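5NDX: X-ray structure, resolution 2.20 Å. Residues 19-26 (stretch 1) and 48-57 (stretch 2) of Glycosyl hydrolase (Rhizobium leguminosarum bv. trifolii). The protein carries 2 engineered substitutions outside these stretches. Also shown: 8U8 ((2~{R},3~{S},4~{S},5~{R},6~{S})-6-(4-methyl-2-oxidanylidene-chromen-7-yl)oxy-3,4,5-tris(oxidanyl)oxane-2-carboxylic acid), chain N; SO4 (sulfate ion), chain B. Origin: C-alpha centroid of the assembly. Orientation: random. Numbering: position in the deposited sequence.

Stretch 1, residues 19-26: NRFWRGTG
Stretch 2 (48-57) LPNEGIKFLR

Stretch 1 and stretch 2 meet as two parallel strands, 24-26 and 55-57, with loops before them that are joined mainly by arginine side chains. The strand axes cross at -27° and approach to 4.6 Å. G24 pairs with F55 (CA to CA 4.6 Å), T25 with L56 (CA to CA 5.3 Å) and G26 with R57 (CA to CA 4.4 Å).

The ladder opens at R23 O, which accepts from K54 N (3.0 Å) and F55 N (3.2 Å). It continues with T25 N to F55 O (3.1 Å) and R57 N to T25 O (2.9 Å). Glycine suits position 26: an ideal CB built on G26 would lie 2.5 Å from R57 O, a clash. T25 is t, and its CG2 packs 3.7 Å from L56 CD2 on their shared face. L56 is m, t. F55 (m, chi2 -82°) and R57 (t, t, then 130°) start from the other face.

R20 is m, t, m, with chi4 139°. This extends its guanidinium to N50, where NH1 and NH2 both donate to N50 O, each at 3.0 Å. N50 ND2 lies over one guanidinium face. R20 NH2 also donates to sulfate O2 (2.8 Å).

R23 has phi/psi -93/65. Its chi1 is m, chi2 is 141°, between wells, chi3 is p and chi4 is -138°. Its CG lies 3.0 Å from G52 O. R23 NE and NH2 grip E51 O at 3.2 and 3.0 Å, while NH1 donates to sulfate O3 (2.7 Å) and 8U8 O4 (3.3 Å).

K54 is t throughout; this extended chain carries NZ to 8U8 O3 (2.8 Å). A water joins R23 NH2, E51 OE1 and K54 NZ, bridging two cationic groups and a carboxylate. The F55 ring turns one face to 8U8 C7. Another water links W22 NE1 to G52 O; W22 is p, chi2 80°.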

ATOM      1  N   ASN A  19     -11.644 -10.258  -2.025  1.00 37.44           N
ATOM      2  CA  ASN A  19     -11.094  -9.332  -1.073  1.00 37.12           C
ATOM      3  C   ASN A  19      -9.838  -8.672  -1.611  1.00 35.21           C
ATOM      4  O   ASN A  19      -8.998  -9.327  -2.262  1.00 32.01           O
ATOM      5  CB  ASN A  19     -10.757 -10.050   0.207  1.00 42.78           C
ATOM      6  CG  ASN A  19     -12.013 -10.441   0.994  1.00 47.86           C
ATOM      7  OD1 ASN A  19     -12.422 -11.569   0.727  1.00 55.21           O
ATOM      8  N   ARG A  20      -9.714  -7.386  -1.305  1.00 31.90           N
ATOM      9  CA  ARG A  20      -8.492  -6.629  -1.586  1.00 31.73           C
ATOM     10  C   ARG A  20      -7.603  -6.842  -0.392  1.00 31.37           C
ATOM     11  O   ARG A  20      -7.636  -6.092   0.569  1.00 31.24           O
ATOM     12  CB  ARG A  20      -8.799  -5.144  -1.845  1.00 29.89           C
ATOM     13  CG  ARG A  20      -9.798  -4.956  -3.020  1.00 31.48           C
ATOM     14  CD  ARG A  20     -10.287  -3.517  -3.192  1.00 31.28           C
ATOM     15  NE  ARG A  20     -10.850  -3.121  -1.925  1.00 31.31           N
ATOM     16  CZ  ARG A  20     -10.717  -1.959  -1.329  1.00 30.93           C
ATOM     17  NH1 ARG A  20     -10.096  -0.914  -1.886  1.00 31.38           N
ATOM     18  NH2 ARG A  20     -11.197  -1.878  -0.123  1.00 31.95           N
ATOM     19  N   PHE A  21      -6.789  -7.897  -0.462  1.00 30.07           N
ATOM     20  CA  PHE A  21      -6.066  -8.404   0.673  1.00 29.71           C
ATOM     21  C   PHE A  21      -4.639  -7.838   0.877  1.00 30.77           C
ATOM     22  O   PHE A  21      -3.897  -8.341   1.721  1.00 32.82           O
ATOM     23  CB  PHE A  21      -6.036  -9.949   0.584  1.00 30.68           C
ATOM     24  CG  PHE A  21      -5.333 -10.491  -0.653  1.00 29.82           C
ATOM     25  CD1 PHE A  21      -3.956 -10.563  -0.716  1.00 30.75           C
ATOM     26  CD2 PHE A  21      -6.059 -10.893  -1.758  1.00 31.16           C
ATOM     27  CE1 PHE A  21      -3.317 -11.028  -1.870  1.00 30.64           C
ATOM     28  CE2 PHE A  21      -5.438 -11.360  -2.927  1.00 29.63           C
ATOM     29  CZ  PHE A  21      -4.079 -11.440  -2.970  1.00 30.06           C
ATOM     30  N   TRP A  22      -4.261  -6.823   0.105  1.00 29.40           N
ATOM     31  CA  TRP A  22      -2.902  -6.315  -0.013  1.00 30.28           C
ATOM     32  C   TRP A  22      -2.797  -4.879   0.485  1.00 30.63           C
ATOM     33  O   TRP A  22      -1.850  -4.166   0.106  1.00 30.01           O
ATOM     34  CB  TRP A  22      -2.453  -6.313  -1.488  1.00 30.35           C
ATOM     35  CG  TRP A  22      -3.443  -5.536  -2.336  1.00 30.86           C
ATOM     36  CD1 TRP A  22      -3.535  -4.170  -2.482  1.00 29.83           C
ATOM     37  CD2 TRP A  22      -4.516  -6.092  -3.078  1.00 30.21           C
ATOM     38  NE1 TRP A  22      -4.569  -3.869  -3.319  1.00 30.49           N
ATOM     39  CE2 TRP A  22      -5.207  -5.028  -3.673  1.00 30.76           C
ATOM     40  CE3 TRP A  22      -4.944  -7.404  -3.321  1.00 30.82           C
ATOM     41  CZ2 TRP A  22      -6.320  -5.227  -4.501  1.00 30.35           C
ATOM     42  CZ3 TRP A  22      -6.043  -7.606  -4.133  1.00 31.66           C
ATOM     43  CH2 TRP A  22      -6.706  -6.518  -4.739  1.00 31.87           C
ATOM     44  N   ARG A  23      -3.719  -4.449   1.339  1.00 30.29           N
ATOM     45  CA  ARG A  23      -3.898  -3.007   1.588  1.00 31.37           C
ATOM     46  C   ARG A  23      -3.067  -2.565   2.788  1.00 31.39           C
ATOM     47  O   ARG A  23      -3.567  -2.135   3.828  1.00 30.06           O
ATOM     48  CB  ARG A  23      -5.363  -2.628   1.708  1.00 30.95           C
ATOM     49  CG  ARG A  23      -6.160  -2.714   0.398  1.00 33.67           C
ATOM     50  CD  ARG A  23      -7.589  -3.267   0.534  1.00 36.82           C
ATOM     51  NE  ARG A  23      -8.231  -2.522   1.390  1.00 39.63           N
ATOM     52  CZ  ARG A  23      -9.060  -2.750   2.380  1.00 38.36           C
ATOM     53  NH1 ARG A  23      -9.732  -3.854   2.729  1.00 40.40           N
ATOM     54  NH2 ARG A  23      -9.321  -1.594   2.944  1.00 36.59           N
ATOM     55  N   GLY A  24      -1.769  -2.664   2.611  1.00 30.61           N
ATOM     56  CA  GLY A  24      -0.811  -2.380   3.670  1.00 32.12           C
ATOM     57  C   GLY A  24       0.544  -2.065   3.135  1.00 32.57           C
ATOM     58  O   GLY A  24       0.944  -2.566   2.074  1.00 35.07           O
ATOM     59  N   THR A  25       1.268  -1.238   3.857  1.00 32.06           N
ATOM     60  CA  THR A  25       2.670  -1.011   3.578  1.00 32.85           C
ATOM     61  C   THR A  25       3.380  -0.837   4.928  1.00 33.88           C
ATOM     62  O   THR A  25       2.787  -0.989   6.001  1.00 34.93           O
ATOM     63  CB  THR A  25       2.910   0.193   2.589  1.00 34.12           C
ATOM     64  OG1 THR A  25       4.315   0.338   2.302  1.00 35.80           O
ATOM     65  CG2 THR A  25       2.443   1.494   3.163  1.00 35.12           C
ATOM     66  N   GLY A  26       4.655  -0.558   4.865  1.00 33.24           N
ATOM     67  CA  GLY A  26       5.427  -0.441   6.053  1.00 36.15           C
ATOM     68  C   GLY A  26       6.790   0.163   5.802  1.00 35.80           C
ATOM     69  O   GLY A  26       7.190   0.401   4.649  1.00 34.06           O
ATOM     70  N   LEU A  48      -6.044   6.804  -1.028  1.00 36.81           N
ATOM     71  CA  LEU A  48      -6.365   5.861  -2.100  1.00 36.31           C
ATOM     72  C   LEU A  48      -7.837   5.533  -2.063  1.00 38.74           C
ATOM     73  O   LEU A  48      -8.436   5.536  -1.027  1.00 38.10           O
ATOM     74  CB  LEU A  48      -5.554   4.567  -2.050  1.00 36.08           C
ATOM     75  CG  LEU A  48      -4.144   4.572  -2.639  1.00 37.75           C
ATOM     76  CD1 LEU A  48      -3.211   5.308  -1.760  1.00 40.32           C
ATOM     77  CD2 LEU A  48      -3.577   3.170  -2.822  1.00 37.05           C
ATOM     78  N   PRO A  49      -8.427   5.208  -3.214  1.00 39.66           N
ATOM     79  CA  PRO A  49      -9.865   4.897  -3.217  1.00 39.25           C
ATOM     80  C   PRO A  49     -10.187   3.791  -2.249  1.00 38.25           C
ATOM     81  O   PRO A  49      -9.453   2.796  -2.197  1.00 34.06           O
ATOM     82  CB  PRO A  49     -10.106   4.406  -4.626  1.00 39.82           C
ATOM     83  CG  PRO A  49      -9.037   5.033  -5.451  1.00 40.31           C
ATOM     84  CD  PRO A  49      -7.857   5.237  -4.558  1.00 39.80           C
ATOM     85  N   ASN A  50     -11.252   3.965  -1.468  1.00 36.30           N
ATOM     86  CA  ASN A  50     -11.807   2.883  -0.677  1.00 37.09           C
ATOM     87  C   ASN A  50     -10.802   2.229   0.274  1.00 35.15           C
ATOM     88  O   ASN A  50     -10.659   1.008   0.307  1.00 34.73           O
ATOM     89  CB  ASN A  50     -12.402   1.806  -1.652  1.00 38.96           C
ATOM     90  CG  ASN A  50     -13.290   0.771  -0.934  1.00 40.80           C
ATOM     91  OD1 ASN A  50     -13.611   0.923   0.233  1.00 42.20           O
ATOM     92  ND2 ASN A  50     -13.684  -0.306  -1.649  1.00 41.12           N
ATOM     93  N   GLU A  51     -10.077   3.053   1.011  1.00 35.17           N
ATOM     94  CA  GLU A  51      -9.040   2.580   1.915  1.00 34.48           C
ATOM     95  C   GLU A  51      -8.033   1.649   1.200  1.00 31.50           C
ATOM     96  O   GLU A  51      -7.654   0.594   1.708  1.00 31.10           O
ATOM     97  CB  GLU A  51      -9.676   1.919   3.155  1.00 35.59           C
ATOM     98  CG  GLU A  51     -10.603   2.861   3.982  1.00 40.26           C
ATOM     99  CD  GLU A  51     -11.158   2.096   5.214  1.00 40.31           C
ATOM    100  OE1 GLU A  51     -12.015   1.225   5.028  1.00 43.75           O
ATOM    101  OE2 GLU A  51     -10.607   2.201   6.307  1.00 43.84           O
ATOM    102  N   GLY A  52      -7.587   2.074   0.026  1.00 32.42           N
ATOM    103  CA  GLY A  52      -6.675   1.269  -0.843  1.00 30.51           C
ATOM    104  C   GLY A  52      -5.372   0.900  -0.157  1.00 30.91           C
ATOM    105  O   GLY A  52      -4.789  -0.147  -0.448  1.00 28.47           O
ATOM    106  N   ILE A  53      -4.912   1.760   0.755  1.00 31.47           N
ATOM    107  CA  ILE A  53      -3.967   1.331   1.797  1.00 32.35           C
ATOM    108  C   ILE A  53      -4.582   1.677   3.143  1.00 32.70           C
ATOM    109  O   ILE A  53      -4.985   2.823   3.376  1.00 33.17           O
ATOM    110  CB  ILE A  53      -2.578   1.993   1.674  1.00 31.74           C
ATOM    111  CG1 ILE A  53      -1.881   1.524   0.381  1.00 33.59           C
ATOM    112  CG2 ILE A  53      -1.678   1.570   2.842  1.00 33.46           C
ATOM    113  CD1 ILE A  53      -0.657   2.354   0.047  1.00 33.35           C
ATOM    114  N   LYS A  54      -4.610   0.685   4.016  1.00 31.84           N
ATOM    115  CA  LYS A  54      -5.317   0.781   5.297  1.00 32.69           C
ATOM    116  C   LYS A  54      -4.410   0.603   6.512  1.00 33.24           C
ATOM    117  O   LYS A  54      -4.658   1.255   7.526  1.00 32.14           O
ATOM    118  CB  LYS A  54      -6.420  -0.243   5.323  1.00 33.12           C
ATOM    119  CG  LYS A  54      -7.314  -0.237   6.550  1.00 35.58           C
ATOM    120  CD  LYS A  54      -8.473  -1.196   6.329  1.00 36.36           C
ATOM    121  CE  LYS A  54      -9.382  -1.247   7.582  1.00 38.07           C
ATOM    122  NZ  LYS A  54     -10.596  -2.048   7.209  1.00 37.42           N
ATOM    123  N   PHE A  55      -3.400  -0.275   6.412  1.00 32.11           N
ATOM    124  CA  PHE A  55      -2.507  -0.612   7.517  1.00 33.28           C
ATOM    125  C   PHE A  55      -1.073  -0.181   7.265  1.00 33.85           C
ATOM    126  O   PHE A  55      -0.586  -0.293   6.138  1.00 33.12           O
ATOM    127  CB  PHE A  55      -2.564  -2.112   7.806  1.00 34.42           C
ATOM    128  CG  PHE A  55      -3.926  -2.585   8.251  1.00 33.63           C
ATOM    129  CD1 PHE A  55      -4.316  -2.440   9.578  1.00 36.34           C
ATOM    130  CD2 PHE A  55      -4.787  -3.128   7.375  1.00 33.63           C
ATOM    131  CE1 PHE A  55      -5.576  -2.832   9.998  1.00 36.60           C
ATOM    132  CE2 PHE A  55      -6.063  -3.538   7.776  1.00 36.72           C
ATOM    133  CZ  PHE A  55      -6.455  -3.392   9.111  1.00 34.69           C
ATOM    134  N   LEU A  56      -0.422   0.341   8.303  1.00 33.66           N
ATOM    135  CA  LEU A  56       1.001   0.617   8.301  1.00 34.85           C
ATOM    136  C   LEU A  56       1.676  -0.273   9.318  1.00 34.49           C
ATOM    137  O   LEU A  56       1.246  -0.305  10.480  1.00 35.40           O
ATOM    138  CB  LEU A  56       1.269   2.045   8.722  1.00 37.13           C
ATOM    139  CG  LEU A  56       0.948   3.179   7.821  1.00 42.22           C
ATOM    140  CD1 LEU A  56       1.478   4.461   8.442  1.00 44.62           C
ATOM    141  CD2 LEU A  56       1.579   2.967   6.444  1.00 45.00           C
ATOM    142  N   ARG A  57       2.719  -0.951   8.898  1.00 33.16           N
ATOM    143  CA  ARG A  57       3.474  -1.869   9.728  1.00 36.99           C
ATOM    144  C   ARG A  57       4.822  -1.192   9.966  1.00 38.04           C
ATOM    145  O   ARG A  57       5.718  -1.224   9.113  1.00 38.70           O
ATOM    146  CB  ARG A  57       3.637  -3.213   9.057  1.00 38.72           C
ATOM    147  CG  ARG A  57       4.445  -4.228   9.858  1.00 41.80           C
ATOM    148  CD  ARG A  57       4.267  -5.663   9.340  1.00 45.32           C
ATOM    149  NE  ARG A  57       5.569  -6.259   9.167  1.00 58.30           N
ATOM    150  CZ  ARG A  57       6.206  -7.031  10.022  1.00 59.42           C
ATOM    151  NH1 ARG A  57       5.673  -7.382  11.159  1.00 72.93           N
ATOM    152  NH2 ARG A  57       7.402  -7.449   9.732  1.00 59.18           N
TER
HETATM  153  C15 8U8 N 713      -2.767  -9.251  10.317  1.00 39.80           C
HETATM  154  C13 8U8 N 713      -4.045  -9.649   9.915  1.00 38.49           C
HETATM  155  C14 8U8 N 713      -4.597 -10.822  10.412  1.00 37.93           C
HETATM  156  C16 8U8 N 713      -5.895 -11.178  10.074  1.00 40.89           C
HETATM  157  O9  8U8 N 713      -6.347 -12.242  10.477  1.00 43.88           O
HETATM  158  O8  8U8 N 713      -6.610 -10.424   9.196  1.00 39.56           O
HETATM  159  C11 8U8 N 713      -6.110  -9.256   8.743  1.00 36.64           C
HETATM  160  C10 8U8 N 713      -6.951  -8.521   7.945  1.00 36.69           C
HETATM  161  C12 8U8 N 713      -4.827  -8.846   9.078  1.00 35.90           C
HETATM  162  C7  8U8 N 713      -4.396  -7.618   8.576  1.00 34.62           C
HETATM  163  C8  8U8 N 713      -5.241  -6.875   7.760  1.00 35.70           C
HETATM  164  C9  8U8 N 713      -6.530  -7.309   7.442  1.00 37.33           C
HETATM  165  O2  8U8 N 713      -7.329  -6.527   6.646  1.00 41.07           O
HETATM  166  C5  8U8 N 713      -8.767  -6.723   6.687  1.00 39.17           C
HETATM  167  O1  8U8 N 713      -8.941  -7.757   5.701  1.00 42.11           O
HETATM  168  C1  8U8 N 713     -10.289  -8.139   5.343  1.00 43.03           C
HETATM  169  C6  8U8 N 713     -11.050  -8.780   6.557  1.00 46.71           C
HETATM  170  O7  8U8 N 713     -10.389  -9.320   7.467  1.00 43.36           O
HETATM  171  O6  8U8 N 713     -12.283  -8.652   6.571  1.00 51.91           O
HETATM  172  C2  8U8 N 713     -10.970  -6.870   4.837  1.00 42.63           C
HETATM  173  O5  8U8 N 713     -12.343  -7.117   4.404  1.00 41.25           O
HETATM  174  C3  8U8 N 713     -10.930  -5.776   5.929  1.00 39.15           C
HETATM  175  O4  8U8 N 713     -11.487  -4.609   5.384  1.00 38.10           O
HETATM  176  C4  8U8 N 713      -9.479  -5.472   6.308  1.00 38.59           C
HETATM  177  O3  8U8 N 713      -9.402  -4.542   7.391  1.00 39.84           O
HETATM  178  S   SO4 B 701     -12.014  -5.727   0.967  1.00 47.80           S
HETATM  179  O1  SO4 B 701     -12.451  -6.584  -0.150  1.00 58.10           O
HETATM  180  O2  SO4 B 701     -12.266  -4.301   0.626  1.00 50.21           O
HETATM  181  O3  SO4 B 701     -10.608  -5.979   1.370  1.00 52.00           O
HETATM  182  O4  SO4 B 701     -12.854  -6.069   2.146  1.00 59.60           O
HETATM  183  O   HOH W   1      -4.827  -1.087  -3.161  1.00 33.19           O
HETATM  184  O   HOH W   2     -11.456  -1.234   4.556  1.00 38.30           O